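Long-range contacts in DUF4595 domain-containing protein (Bacteroides vulgatus, PDB 3TZG), which is of unknown function but forms a porin-like beta barrel and may be related to membrane beta-barrel proteins: residues A[8-13]-A[244-249]; A[120-125]-A[143-148]; A[156-161]-A[200-205]. All coordinates share one frame; numbering follows the deposited sequence. Where two conformers were deposited one is given.

Contact 1. Residues A[8-13]-A[244-249]; sequences TYVTKV and IDLSYN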
loop_
_atom_site.group_PDB
_atom_site.type_symbol
_atom_site.label_atom_id
_atom_site.label_comp_id
_atom_site.label_asym_id
_atom_site.label_seq_id
_atom_site.Cartn_x
_atom_site.Cartn_y
_atom_site.Cartn_z
ATOM N N THR A 8 -10.190 -16.598 5.324
ATOM C CA THR A 8 -9.288 -16.860 6.463
ATOM C C THR A 8 -8.602 -15.585 6.951
ATOM O O THR A 8 -8.234 -14.745 6.133
ATOM C CB THR A 8 -8.233 -17.895 6.084
ATOM O OG1 THR A 8 -8.710 -18.695 5.005
ATOM C CG2 THR A 8 -7.807 -18.758 7.277
ATOM N N TYR A 9 -8.371 -15.482 8.282
ATOM C CA TYR A 9 -7.808 -14.290 8.930
ATOM C C TYR A 9 -6.293 -14.374 9.177
ATOM O O TYR A 9 -5.778 -15.365 9.685
ATOM C CB TYR A 9 -8.528 -14.026 10.260
ATOM C CG TYR A 9 -9.844 -13.301 10.078
ATOM C CD1 TYR A 9 -10.871 -13.855 9.321
ATOM C CD2 TYR A 9 -10.082 -12.081 10.699
ATOM C CE1 TYR A 9 -12.078 -13.184 9.132
ATOM C CE2 TYR A 9 -11.295 -11.410 10.539
ATOM C CZ TYR A 9 -12.292 -11.967 9.753
ATOM O OH TYR A 9 -13.499 -11.321 9.578
ATOM N N VAL A 10 -5.595 -13.303 8.817
ATOM C CA VAL A 10 -4.150 -13.174 8.999
ATOM C C VAL A 10 -3.929 -12.754 10.438
ATOM O O VAL A 10 -4.415 -11.699 10.854
ATOM C CB VAL A 10 -3.476 -12.193 7.977
ATOM C CG1 VAL A 10 -1.959 -12.129 8.167
ATOM C CG2 VAL A 10 -3.810 -12.575 6.545
ATOM N N THR A 11 -3.180 -13.561 11.185
ATOM C CA THR A 11 -2.937 -13.306 12.605
ATOM C C THR A 11 -1.507 -12.818 12.892
ATOM O O THR A 11 -1.262 -12.256 13.963
ATOM C CB THR A 11 -3.205 -14.585 13.397
ATOM O OG1 THR A 11 -2.305 -15.615 12.967
ATOM C CG2 THR A 11 -4.646 -15.058 13.258
ATOM N N LYS A 12 -0.568 -13.042 11.959
ATOM C CA LYS A 12 0.833 -12.669 12.155
ATOM C C LYS A 12 1.468 -12.403 10.808
ATOM O O LYS A 12 1.314 -13.213 9.891
ATOM C CB LYS A 12 1.570 -13.805 12.922
ATOM C CG LYS A 12 3.020 -13.542 13.287
ATOM C CD LYS A 12 3.457 -14.445 14.419
ATOM C CE LYS A 12 4.579 -15.392 14.064
ATOM N NZ LYS A 12 5.043 -16.155 15.256
ATOM N N VAL A 13 2.150 -11.256 10.692
ATOM C CA VAL A 13 2.893 -10.793 9.509
ATOM C C VAL A 13 4.352 -10.634 9.948
ATOM O O VAL A 13 4.609 -10.240 11.083
ATOM C CB VAL A 13 2.280 -9.506 8.901
ATOM C CG1 VAL A 13 3.109 -8.973 7.738
ATOM C CG2 VAL A 13 0.852 -9.751 8.444
ATOM N N ILE A 244 7.807 -11.306 2.762
ATOM C CA ILE A 244 6.797 -11.174 3.805
ATOM C C ILE A 244 6.271 -12.555 4.117
ATOM O O ILE A 244 5.844 -13.266 3.212
ATOM C CB ILE A 244 5.667 -10.183 3.410
ATOM C CG1 ILE A 244 6.208 -8.729 3.377
ATOM C CG2 ILE A 244 4.454 -10.284 4.345
ATOM C CD1 ILE A 244 6.382 -8.210 1.982
ATOM N N ASP A 245 6.351 -12.956 5.382
ATOM C CA ASP A 245 5.834 -14.250 5.832
ATOM C C ASP A 245 4.520 -14.005 6.578
ATOM O O ASP A 245 4.434 -13.045 7.342
ATOM C CB ASP A 245 6.873 -14.992 6.692
ATOM C CG ASP A 245 8.031 -15.617 5.915
ATOM O OD1 ASP A 245 7.779 -16.220 4.857
ATOM O OD2 ASP A 245 9.162 -15.626 6.440
ATOM N N LEU A 246 3.478 -14.798 6.299
ATOM C CA LEU A 246 2.165 -14.598 6.918
ATOM C C LEU A 246 1.639 -15.863 7.586
ATOM O O LEU A 246 1.832 -16.986 7.082
ATOM C CB LEU A 246 1.125 -14.120 5.885
ATOM C CG LEU A 246 1.421 -12.829 5.134
ATOM C CD1 LEU A 246 1.984 -13.128 3.768
ATOM C CD2 LEU A 246 0.178 -12.052 4.939
ATOM N N SER A 247 0.944 -15.680 8.719
ATOM C CA SER A 247 0.348 -16.779 9.483
ATOM C C SER A 247 -1.144 -16.558 9.610
ATOM O O SER A 247 -1.597 -15.414 9.722
ATOM C CB SER A 247 1.000 -16.897 10.855
ATOM O OG SER A 247 0.401 -17.924 11.626
ATOM N N TYR A 248 -1.902 -17.658 9.608
ATOM C CA TYR A 248 -3.363 -17.646 9.709
ATOM C C TYR A 248 -3.824 -18.429 10.952
ATOM O O TYR A 248 -5.027 -18.620 11.139
ATOM C CB TYR A 248 -3.974 -18.229 8.425
ATOM C CG TYR A 248 -3.596 -17.474 7.167
ATOM C CD1 TYR A 248 -2.388 -17.716 6.521
ATOM C CD2 TYR A 248 -4.455 -16.522 6.615
ATOM C CE1 TYR A 248 -2.016 -16.992 5.392
ATOM C CE2 TYR A 248 -4.106 -15.814 5.467
ATOM C CZ TYR A 248 -2.887 -16.056 4.862
ATOM O OH TYR A 248 -2.558 -15.393 3.719
ATOM N N ASN A 249 -2.862 -18.823 11.821
ATOM C CA ASN A 249 -3.101 -19.592 13.050
ATOM C C ASN A 249 -3.587 -18.698 14.189
ATOM O O ASN A 249 -2.938 -17.685 14.463
ATOM C CB ASN A 249 -1.822 -20.338 13.501
ATOM C CG ASN A 249 -1.978 -21.134 14.786
ATOM O OD1 ASN A 249 -1.517 -20.732 15.857
ATOM N ND2 ASN A 249 -2.673 -22.261 14.728
HETATM O O HOH W 1 -7.815 -17.435 11.070
#
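The first and last strands of the chain, 12-15 and 239-247, meet here as an antiparallel pair with a classic beta bulge, closing the ring of strands of this porin-like beta barrel. At the bulge T11 and K12 both face S247. The O of S247 takes the N-H of T11 at 2.8 Å and, weakly, that of K12, while S247 N gives a 2.8 Å bond to K12 O in the carbonyl plane. Beyond the bulge V13 and L246 form a non-hydrogen-bonded pair, and V13 CG1 lies alongside I244 CG2, branched apolar residues suited to the buried face.

Y248 can be followed outward. Its CB lies between Y9 O and T8 CG2, and its CG is anti to the carbonyl carbon (chi1 -59°), which swings the ring alongside V10. CD2 passes the backbone O of Y9; CE2 meets V10 CG2 at 3.4 Å, and CZ passes the same methyl at 4.0 Å. V10 splits its branches between two neighbours: CG1, anti to the backbone N (chi1 -178°), reaches L246 CD2, and CG2 takes the ring. At the tip of Y248, OH bonds to P228 O, so the amphipathic tyrosine suits a site with a V10 methyl beside its ring, the Y9 carbonyl near its root and another carbonyl at its end. The small, polar T11 holds the chain where it leaves strand 239-247. Its OG1 stands between backbone N and carbonyl carbon (chi1 62°), turned toward N249, and donates a 2.6 Å hydrogen bond to N249 O from above the carbonyl plane.

Contact 2. Residues A[120-125]-A[143-148]; sequences FLKKVQ and FTEAND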
loop_
_atom_site.group_PDB
_atom_site.type_symbol
_atom_site.label_atom_id
_atom_site.label_comp_id
_atom_site.label_asym_id
_atom_site.label_seq_id
_atom_site.Cartn_x
_atom_site.Cartn_y
_atom_site.Cartn_z
ATOM N N PHE A 120 5.527 24.058 1.418
ATOM C CA PHE A 120 5.213 22.979 0.485
ATOM C C PHE A 120 6.461 22.129 0.233
ATOM O O PHE A 120 7.527 22.665 -0.085
ATOM C CB PHE A 120 4.660 23.549 -0.831
ATOM C CG PHE A 120 4.410 22.476 -1.865
ATOM C CD1 PHE A 120 3.271 21.671 -1.796
ATOM C CD2 PHE A 120 5.332 22.240 -2.885
ATOM C CE1 PHE A 120 3.062 20.657 -2.726
ATOM C CE2 PHE A 120 5.113 21.230 -3.820
ATOM C CZ PHE A 120 3.977 20.452 -3.739
ATOM N N LEU A 121 6.320 20.816 0.330
ATOM C CA LEU A 121 7.459 19.913 0.179
ATOM C C LEU A 121 7.359 18.979 -1.030
ATOM O O LEU A 121 8.396 18.698 -1.656
ATOM C CB LEU A 121 7.589 19.030 1.448
ATOM C CG LEU A 121 7.810 19.724 2.798
ATOM C CD1 LEU A 121 7.536 18.778 3.937
ATOM C CD2 LEU A 121 9.196 20.257 2.916
ATOM N N LYS A 122 6.145 18.430 -1.289
ATOM C CA LYS A 122 5.941 17.399 -2.311
ATOM C C LYS A 122 4.469 17.214 -2.711
ATOM O O LYS A 122 3.564 17.297 -1.871
ATOM C CB LYS A 122 6.447 16.070 -1.723
ATOM C CG LYS A 122 6.837 15.001 -2.701
ATOM C CD LYS A 122 7.323 13.771 -1.916
ATOM C CE LYS A 122 7.442 12.496 -2.733
ATOM N NZ LYS A 122 8.430 12.614 -3.842
ATOM N N LYS A 123 4.250 16.917 -4.001
ATOM C CA LYS A 123 2.952 16.563 -4.575
ATOM C C LYS A 123 3.081 15.198 -5.239
ATOM O O LYS A 123 4.030 14.971 -5.989
ATOM C CB LYS A 123 2.463 17.633 -5.567
ATOM C CG LYS A 123 0.978 17.557 -5.871
ATOM C CD LYS A 123 0.569 18.565 -6.909
ATOM C CE LYS A 123 -0.932 18.518 -7.125
ATOM N NZ LYS A 123 -1.396 19.407 -8.241
ATOM N N VAL A 124 2.181 14.271 -4.916
ATOM C CA VAL A 124 2.159 12.928 -5.523
ATOM C C VAL A 124 0.772 12.705 -6.125
ATOM O O VAL A 124 -0.239 12.969 -5.459
ATOM C CB VAL A 124 2.543 11.799 -4.552
ATOM C CG1 VAL A 124 2.697 10.487 -5.302
ATOM C CG2 VAL A 124 3.830 12.134 -3.783
ATOM N N GLN A 125 0.720 12.295 -7.408
ATOM C CA GLN A 125 -0.531 12.063 -8.134
ATOM C C GLN A 125 -0.519 10.663 -8.722
ATOM O O GLN A 125 0.299 10.361 -9.574
ATOM C CB GLN A 125 -0.731 13.122 -9.224
ATOM C CG GLN A 125 -0.760 14.545 -8.703
ATOM C CD GLN A 125 -0.836 15.517 -9.833
ATOM O OE1 GLN A 125 -1.909 16.022 -10.154
ATOM N NE2 GLN A 125 0.297 15.789 -10.476
ATOM N N PHE A 143 5.416 12.635 -9.471
ATOM C CA PHE A 143 5.998 13.267 -8.283
ATOM C C PHE A 143 6.475 14.656 -8.610
ATOM O O PHE A 143 7.343 14.814 -9.472
ATOM C CB PHE A 143 7.165 12.430 -7.734
ATOM C CG PHE A 143 6.818 11.023 -7.310
ATOM C CD1 PHE A 143 6.804 9.984 -8.236
ATOM C CD2 PHE A 143 6.520 10.733 -5.977
ATOM C CE1 PHE A 143 6.482 8.682 -7.839
ATOM C CE2 PHE A 143 6.199 9.435 -5.577
ATOM C CZ PHE A 143 6.188 8.415 -6.508
ATOM N N THR A 144 5.889 15.674 -7.957
ATOM C CA THR A 144 6.331 17.055 -8.130
ATOM C C THR A 144 7.038 17.468 -6.840
ATOM O O THR A 144 6.471 17.342 -5.748
ATOM C CB THR A 144 5.200 17.997 -8.525
ATOM O OG1 THR A 144 4.615 17.526 -9.731
ATOM C CG2 THR A 144 5.695 19.412 -8.751
ATOM N N GLU A 145 8.301 17.889 -6.974
ATOM C CA GLU A 145 9.124 18.317 -5.849
ATOM C C GLU A 145 8.943 19.816 -5.640
ATOM O O GLU A 145 8.410 20.490 -6.523
ATOM C CB GLU A 145 10.593 17.942 -6.085
ATOM C CG GLU A 145 10.865 16.443 -6.025
ATOM C CD GLU A 145 10.727 15.787 -4.663
ATOM O OE1 GLU A 145 11.046 16.446 -3.647
ATOM O OE2 GLU A 145 10.361 14.592 -4.613
ATOM N N ALA A 146 9.350 20.326 -4.455
ATOM C CA ALA A 146 9.230 21.733 -4.039
ATOM C C ALA A 146 9.782 22.719 -5.104
ATOM O O ALA A 146 9.155 23.767 -5.342
ATOM C CB ALA A 146 9.958 21.938 -2.726
ATOM N N ASN A 147 10.903 22.350 -5.784
ATOM C CA ASN A 147 11.545 23.157 -6.832
ATOM C C ASN A 147 10.827 23.055 -8.212
ATOM O O ASN A 147 11.316 23.638 -9.188
ATOM C CB ASN A 147 13.015 22.761 -6.993
ATOM C CG ASN A 147 13.283 21.305 -7.213
ATOM O OD1 ASN A 147 12.794 20.438 -6.490
ATOM N ND2 ASN A 147 14.181 21.018 -8.131
ATOM N N ASP A 148 9.663 22.331 -8.260
ATOM C CA ASP A 148 8.785 22.097 -9.422
ATOM C C ASP A 148 9.380 21.014 -10.369
ATOM O O ASP A 148 8.795 20.742 -11.431
ATOM C CB ASP A 148 8.470 23.396 -10.206
ATOM C CG ASP A 148 7.599 24.404 -9.464
ATOM O OD1 ASP A 148 6.974 24.023 -8.442
ATOM O OD2 ASP A 148 7.494 25.558 -9.936
#
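Strands 120-125 and 143-145 run antiparallel, 165° between their directions and 4.7 Å apart at closest approach, as the open end of the hairpin formed by strands 120-130 and 136-145. K123 and T144 are the hydrogen-bonded pair. K123 N reaches T144 O at 2.9 Å and T144 N returns to K123 O, both in the carbonyl plane. K122-E145 and V124-F143 are non-hydrogen-bonded pairs. The chain then leaves the strand through a type I turn from E145 to D148, and A146 N makes just a weak bond to L121 O.

On the face bearing K122, V124, F143 and E145, K122 stays extended until its last bend (chi4 62°). That brings NZ to E145 OE2 at 2.9 Å, a salt bridge approached from above the carboxylate plane. E145 bends at chi2 (-69°) to present this oxygen. NZ also lies 3.4 Å from F143 CD2, while V124 CG1 lies alongside the same ring at 3.7 Å from CE2. The long lysine can reach the acid while its end passes beside the ring of F143, and compact valine fits the ring's flank. Pairing with E145 probably offsets part of the hydration that K122 NZ gives up beside the ring.

Contact 3. Residues A[156-161]-A[200-205]; sequences YYNYDN and LPNDIG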
loop_
_atom_site.group_PDB
_atom_site.type_symbol
_atom_site.label_atom_id
_atom_site.label_comp_id
_atom_site.label_asym_id
_atom_site.label_seq_id
_atom_site.Cartn_x
_atom_site.Cartn_y
_atom_site.Cartn_z
ATOM N N TYR A 156 3.285 -1.765 -14.660
ATOM C CA TYR A 156 2.388 -2.695 -15.358
ATOM C C TYR A 156 2.351 -4.029 -14.605
ATOM O O TYR A 156 3.395 -4.503 -14.173
ATOM C CB TYR A 156 2.821 -2.892 -16.834
ATOM C CG TYR A 156 2.926 -1.613 -17.635
ATOM C CD1 TYR A 156 4.101 -0.861 -17.641
ATOM C CD2 TYR A 156 1.869 -1.172 -18.422
ATOM C CE1 TYR A 156 4.224 0.285 -18.425
ATOM C CE2 TYR A 156 1.968 -0.000 -19.180
ATOM C CZ TYR A 156 3.152 0.716 -19.185
ATOM O OH TYR A 156 3.256 1.891 -19.897
ATOM N N TYR A 157 1.162 -4.635 -14.445
ATOM C CA TYR A 157 1.015 -5.905 -13.707
ATOM C C TYR A 157 0.498 -7.011 -14.588
ATOM O O TYR A 157 -0.491 -6.836 -15.303
ATOM C CB TYR A 157 0.059 -5.746 -12.499
ATOM C CG TYR A 157 0.570 -4.776 -11.466
ATOM C CD1 TYR A 157 1.491 -5.175 -10.505
ATOM C CD2 TYR A 157 0.213 -3.437 -11.510
ATOM C CE1 TYR A 157 2.030 -4.268 -9.596
ATOM C CE2 TYR A 157 0.742 -2.518 -10.606
ATOM C CZ TYR A 157 1.636 -2.940 -9.636
ATOM O OH TYR A 157 2.146 -2.034 -8.733
ATOM N N ASN A 158 1.121 -8.177 -14.475
ATOM C CA ASN A 158 0.743 -9.365 -15.241
ATOM C C ASN A 158 0.127 -10.437 -14.298
ATOM O O ASN A 158 0.670 -10.682 -13.225
ATOM C CB ASN A 158 1.954 -9.912 -15.984
ATOM C CG ASN A 158 1.618 -11.091 -16.841
ATOM O OD1 ASN A 158 1.557 -12.240 -16.371
ATOM N ND2 ASN A 158 1.349 -10.828 -18.109
ATOM N N TYR A 159 -0.987 -11.079 -14.742
ATOM C CA TYR A 159 -1.765 -12.100 -14.021
ATOM C C TYR A 159 -1.942 -13.399 -14.855
ATOM O O TYR A 159 -2.910 -14.148 -14.637
ATOM C CB TYR A 159 -3.148 -11.527 -13.675
ATOM C CG TYR A 159 -3.093 -10.298 -12.800
ATOM C CD1 TYR A 159 -3.074 -10.407 -11.410
ATOM C CD2 TYR A 159 -3.106 -9.022 -13.355
ATOM C CE1 TYR A 159 -3.020 -9.274 -10.593
ATOM C CE2 TYR A 159 -3.036 -7.884 -12.551
ATOM C CZ TYR A 159 -2.989 -8.017 -11.173
ATOM O OH TYR A 159 -2.954 -6.899 -10.401
ATOM N N ASP A 160 -1.027 -13.670 -15.816
ATOM C CA ASP A 160 -1.161 -14.817 -16.724
ATOM C C ASP A 160 -1.070 -16.145 -15.984
ATOM O O ASP A 160 -1.676 -17.109 -16.437
ATOM C CB ASP A 160 -0.107 -14.768 -17.843
ATOM C CG ASP A 160 -0.252 -13.565 -18.770
ATOM O OD1 ASP A 160 -1.367 -12.969 -18.813
ATOM O OD2 ASP A 160 0.743 -13.215 -19.451
ATOM N N ASN A 161 -0.362 -16.198 -14.848
ATOM C CA ASN A 161 -0.216 -17.424 -14.053
ATOM C C ASN A 161 -1.503 -17.716 -13.258
ATOM O O ASN A 161 -1.656 -18.825 -12.759
ATOM C CB ASN A 161 1.001 -17.345 -13.107
ATOM C CG ASN A 161 2.368 -17.370 -13.773
ATOM O OD1 ASN A 161 2.496 -17.545 -14.992
ATOM N ND2 ASN A 161 3.440 -17.231 -12.966
ATOM N N LEU A 200 -3.445 -11.981 -7.517
ATOM C CA LEU A 200 -2.073 -11.575 -7.179
ATOM C C LEU A 200 -1.214 -11.508 -8.445
ATOM O O LEU A 200 -1.247 -12.468 -9.224
ATOM C CB LEU A 200 -1.416 -12.501 -6.153
ATOM C CG LEU A 200 -1.920 -12.401 -4.714
ATOM C CD1 LEU A 200 -1.370 -13.545 -3.844
ATOM C CD2 LEU A 200 -1.653 -11.028 -4.143
ATOM N N PRO A 201 -0.454 -10.407 -8.699
ATOM C CA PRO A 201 0.354 -10.362 -9.917
ATOM C C PRO A 201 1.555 -11.305 -9.843
ATOM O O PRO A 201 2.203 -11.398 -8.798
ATOM C CB PRO A 201 0.791 -8.895 -9.988
ATOM C CG PRO A 201 0.861 -8.464 -8.564
ATOM C CD PRO A 201 -0.269 -9.179 -7.889
ATOM N N ASN A 202 1.842 -12.022 -10.932
ATOM C CA ASN A 202 3.004 -12.916 -10.976
ATOM C C ASN A 202 4.261 -12.151 -11.398
ATOM O O ASN A 202 5.355 -12.502 -10.968
ATOM C CB ASN A 202 2.766 -14.104 -11.888
ATOM C CG ASN A 202 2.193 -13.804 -13.231
ATOM O OD1 ASN A 202 0.981 -13.742 -13.416
ATOM N ND2 ASN A 202 3.040 -13.777 -14.213
ATOM N N ASP A 203 4.107 -11.079 -12.179
ATOM C CA ASP A 203 5.230 -10.257 -12.660
ATOM C C ASP A 203 4.860 -8.765 -12.672
ATOM O O ASP A 203 3.690 -8.407 -12.833
ATOM C CB ASP A 203 5.679 -10.720 -14.052
ATOM C CG ASP A 203 6.312 -12.117 -14.003
ATOM O OD1 ASP A 203 7.475 -12.231 -13.540
ATOM O OD2 ASP A 203 5.621 -13.099 -14.370
ATOM N N ILE A 204 5.864 -7.910 -12.415
ATOM C CA ILE A 204 5.725 -6.450 -12.364
ATOM C C ILE A 204 6.852 -5.802 -13.180
ATOM O O ILE A 204 8.010 -6.232 -13.053
ATOM C CB ILE A 204 5.729 -5.903 -10.897
ATOM C CG1 ILE A 204 4.848 -6.756 -9.955
ATOM C CG2 ILE A 204 5.367 -4.384 -10.875
ATOM C CD1 ILE A 204 5.140 -6.668 -8.577
ATOM N N GLY A 205 6.507 -4.751 -13.940
ATOM C CA GLY A 205 7.421 -3.947 -14.752
ATOM C C GLY A 205 7.277 -2.464 -14.442
ATOM O O GLY A 205 6.159 -1.948 -14.301
HETATM O O HOH W 2 6.140 -15.930 -14.425
#
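Y156 opens an antiparallel pairing of strands 150-158 and 199-208, adjacent in the barrel wall. Its N and O both bond to G205, Y156 N to G205 O at 2.9 Å. Y157 points to the face that bears I204, CG anti to the carbonyl carbon (chi1 -63°), and its ring lies alongside I204, CE1 meeting CG2 at 3.6 Å, and P201; its OH bonds to D177 N. N158 ends the regular pairing. N158 N donates to D203 O, N158 O accepts from N202 N, and the side chain forms an Asx turn in which OD1 accepts D160 N at 3.0 Å. The same OD1 receives N202 ND2 on a lone pair, with the amide planes 85° apart. Y159 passes beside proline, CE1 lying 3.9 Å from P201 CD, and its OH bonds to L136 O. N161 N donates to N202 OD1 at 3.1 Å from above the carbonyl plane, while its amide stacks obliquely on that of N202 (18° between planes).

Asparagine suits positions 158 and 202 because its amide can give and accept at once: N158 ND2 gives to D160 OD2, and N202 ND2 is shared between N158 OD1 and D203 OD2. The buried N202 amide thus has partners at both ends, which probably fixes its flip and holds the turn against the strand.

All three contacts pair antiparallel strands of the same curled barrel wall. Along the chain, contact 2 closes before contact 3 opens, and both are nested inside the long loop that contact 1 closes. Contacts 2 and 3 are joined by sequence-adjacent neighbours, strands 136-145 and 150-158, yet their centres lie about 29 Å apart. Contact 1 lies about 23 Å from contact 3 and about 36 Å from contact 2, centre to centre, and it falls on the opposite side of the chain's centre from contact 2. Contact 2 belongs to a local hairpin, contact 3 spans an excursion containing helix 181-188, and contact 1 joins the chain's two ends, completing the circuit expected of a barrel.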